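Local atomic coordinates of uncharacterized protein (Streptococcus mutans, PDB entry 4R0J), a protein that probably binds and cleaves precursor CRISPR RNA as a Cas5 endonuclease of the subtype I-C antiviral defence system. Residues P55-V60 / F103-N108. Residues are numbered along the deposited sequence; the frame is centred on the assembly and turned at random.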
loop_
_atom_site.group_PDB
_atom_site.type_symbol
_atom_site.label_atom_id
_atom_site.label_comp_id
_atom_site.label_asym_id
_atom_site.label_seq_id
_atom_site.Cartn_x
_atom_site.Cartn_y
_atom_site.Cartn_z
ATOM N N PRO A 55 14.187 -9.449 3.805
ATOM C CA PRO A 55 14.991 -8.223 3.926
ATOM C C PRO A 55 16.025 -8.072 2.799
ATOM O O PRO A 55 16.647 -7.013 2.657
ATOM C CB PRO A 55 15.693 -8.392 5.281
ATOM C CG PRO A 55 15.610 -9.859 5.586
ATOM C CD PRO A 55 14.322 -10.326 4.978
ATOM N N THR A 56 16.185 -9.111 1.992
ATOM C CA THR A 56 17.069 -9.035 0.825
ATOM C C THR A 56 16.609 -7.910 -0.094
ATOM O O THR A 56 17.427 -7.223 -0.714
ATOM C CB THR A 56 17.059 -10.344 0.019
ATOM O OG1 THR A 56 17.412 -11.437 0.882
ATOM C CG2 THR A 56 18.065 -10.277 -1.150
ATOM N N PHE A 57 15.291 -7.736 -0.172
ATOM C CA PHE A 57 14.689 -6.775 -1.096
ATOM C C PHE A 57 13.722 -5.829 -0.405
ATOM O O PHE A 57 13.332 -6.042 0.745
ATOM C CB PHE A 57 14.035 -7.490 -2.297
ATOM C CG PHE A 57 12.871 -8.377 -1.937
ATOM C CD1 PHE A 57 11.593 -7.841 -1.790
ATOM C CD2 PHE A 57 13.034 -9.746 -1.792
ATOM C CE1 PHE A 57 10.514 -8.650 -1.472
ATOM C CE2 PHE A 57 11.952 -10.564 -1.476
ATOM C CZ PHE A 57 10.689 -10.013 -1.316
ATOM N N THR A 58 13.369 -4.763 -1.112
ATOM C CA THR A 58 12.452 -3.762 -0.626
ATOM C C THR A 58 11.307 -3.629 -1.622
ATOM O O THR A 58 11.531 -3.348 -2.803
ATOM C CB THR A 58 13.150 -2.397 -0.485
ATOM O OG1 THR A 58 14.229 -2.506 0.459
ATOM C CG2 THR A 58 12.149 -1.326 -0.019
ATOM N N ASN A 59 10.084 -3.832 -1.144
ATOM C CA ASN A 59 8.910 -3.616 -1.973
ATOM C C ASN A 59 8.661 -2.126 -2.106
ATOM O O ASN A 59 8.743 -1.389 -1.122
ATOM C CB ASN A 59 7.687 -4.289 -1.364
ATOM C CG ASN A 59 7.717 -5.782 -1.530
ATOM O OD1 ASN A 59 8.131 -6.290 -2.569
ATOM N ND2 ASN A 59 7.304 -6.497 -0.497
ATOM N N VAL A 60 8.379 -1.696 -3.327
ATOM C CA VAL A 60 8.183 -0.285 -3.636
ATOM C C VAL A 60 6.824 -0.148 -4.288
ATOM O O VAL A 60 6.608 -0.619 -5.391
ATOM C CB VAL A 60 9.278 0.250 -4.581
ATOM C CG1 VAL A 60 9.064 1.739 -4.865
ATOM C CG2 VAL A 60 10.665 0.012 -3.981
ATOM N N PHE A 103 3.262 -2.345 -8.013
ATOM C CA PHE A 103 4.465 -2.310 -7.200
ATOM C C PHE A 103 5.568 -3.133 -7.841
ATOM O O PHE A 103 5.339 -3.890 -8.789
ATOM C CB PHE A 103 4.183 -2.798 -5.767
ATOM C CG PHE A 103 3.859 -4.261 -5.670
ATOM C CD1 PHE A 103 2.588 -4.730 -5.962
ATOM C CD2 PHE A 103 4.838 -5.170 -5.282
ATOM C CE1 PHE A 103 2.296 -6.087 -5.867
ATOM C CE2 PHE A 103 4.549 -6.527 -5.187
ATOM C CZ PHE A 103 3.280 -6.981 -5.473
ATOM N N HIS A 104 6.772 -2.972 -7.314
ATOM C CA HIS A 104 7.912 -3.740 -7.782
ATOM C C HIS A 104 8.831 -3.856 -6.593
ATOM O O HIS A 104 8.565 -3.265 -5.550
ATOM C CB HIS A 104 8.622 -3.024 -8.934
ATOM C CG HIS A 104 9.220 -1.700 -8.557
ATOM N ND1 HIS A 104 8.528 -0.509 -8.660
ATOM C CD2 HIS A 104 10.454 -1.379 -8.093
ATOM C CE1 HIS A 104 9.308 0.486 -8.268
ATOM N NE2 HIS A 104 10.483 -0.015 -7.923
ATOM N N PHE A 105 9.903 -4.629 -6.738
ATOM C CA PHE A 105 10.916 -4.639 -5.690
ATOM C C PHE A 105 12.305 -4.331 -6.230
ATOM O O PHE A 105 12.566 -4.443 -7.434
ATOM C CB PHE A 105 10.898 -5.926 -4.837
ATOM C CG PHE A 105 11.168 -7.203 -5.596
ATOM C CD1 PHE A 105 12.475 -7.629 -5.853
ATOM C CD2 PHE A 105 10.120 -8.029 -5.980
ATOM C CE1 PHE A 105 12.724 -8.828 -6.523
ATOM C CE2 PHE A 105 10.358 -9.227 -6.638
ATOM C CZ PHE A 105 11.667 -9.633 -6.907
ATOM N N ILE A 106 13.162 -3.876 -5.322
ATOM C CA ILE A 106 14.544 -3.564 -5.625
ATOM C C ILE A 106 15.364 -4.220 -4.518
ATOM O O ILE A 106 14.813 -4.604 -3.488
ATOM C CB ILE A 106 14.788 -2.046 -5.595
ATOM C CG1 ILE A 106 14.456 -1.480 -4.213
ATOM C CG2 ILE A 106 13.944 -1.327 -6.688
ATOM C CD1 ILE A 106 14.846 -0.014 -4.038
ATOM N N TRP A 107 16.670 -4.319 -4.710
ATOM C CA TRP A 107 17.520 -4.875 -3.659
ATOM C C TRP A 107 17.651 -3.860 -2.525
ATOM O O TRP A 107 17.724 -2.655 -2.758
ATOM C CB TRP A 107 18.905 -5.264 -4.193
ATOM C CG TRP A 107 18.891 -6.280 -5.305
ATOM C CD1 TRP A 107 19.631 -6.247 -6.447
ATOM C CD2 TRP A 107 18.089 -7.469 -5.383
ATOM N NE1 TRP A 107 19.352 -7.342 -7.231
ATOM C CE2 TRP A 107 18.397 -8.102 -6.606
ATOM C CE3 TRP A 107 17.132 -8.054 -4.541
ATOM C CZ2 TRP A 107 17.798 -9.297 -7.005
ATOM C CZ3 TRP A 107 16.536 -9.240 -4.938
ATOM C CH2 TRP A 107 16.870 -9.847 -6.160
ATOM N N ASN A 108 17.676 -4.355 -1.294
ATOM C CA ASN A 108 17.748 -3.502 -0.121
ATOM C C ASN A 108 19.183 -3.024 0.108
ATOM O O ASN A 108 20.030 -3.787 0.554
ATOM C CB ASN A 108 17.225 -4.288 1.086
ATOM C CG ASN A 108 17.182 -3.471 2.361
ATOM O OD1 ASN A 108 17.689 -2.348 2.426
ATOM N ND2 ASN A 108 16.581 -4.047 3.400
#
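Thr58 with Ile106 and Val60 with His104 are the hydrogen-bonded pairs that join two antiparallel central strands of the large sheet of this Cas5-family fold. Each pair closes with two backbone bonds. Val60 N to His104 O is the shortest, at 2.7 Å; Ile106 N reaches Thr58 O at 3.0 Å. Phe105 CA adds a C-H...O contact to the same oxygen, at 3.2 Å.

On one face of the sheet, Val60 lies alongside His104. Its CB sits over one face of the imidazole, 3.8 Å from the ring centroid, a CH-pi contact. The His104 ring comes up to Val60 because CG stands between the backbone N and the carbonyl carbon (chi1 63°). Val60 CG2 also meets Ile106 CG1. The other face carries Asn59 and Phe105. Asn59 OD1 lies against Phe105 CB, while its ND2 hydrogen-bonds to Asp49 OD1 and to Tyr52 O. Beside them the Phe57 ring meets Phe105 obliquely, planes 37° apart, with Phe57 CD1 3.7 Å from Phe105 CB. Helix 120-132 packs on this face through His123, Glu124 and Met127.

At the strand end Asn108 N hydrogen-bonds to Thr56 O. The Asn108 side chain, CG anti to its backbone N (chi1 -177°), swings back so that ND2 meets Pro55 O at 3.1 Å, on a lone pair in the carbonyl plane. Asn108 OD1 takes the backbone N-H of Asn110.

Pairing thus continues beyond the strands, first through a backbone N-H of Asn108 and then through its side-chain amide, while buried Asn59 OD1 has no hydrogen-bond partner and its ND2 carries the polar bonding of that side chain.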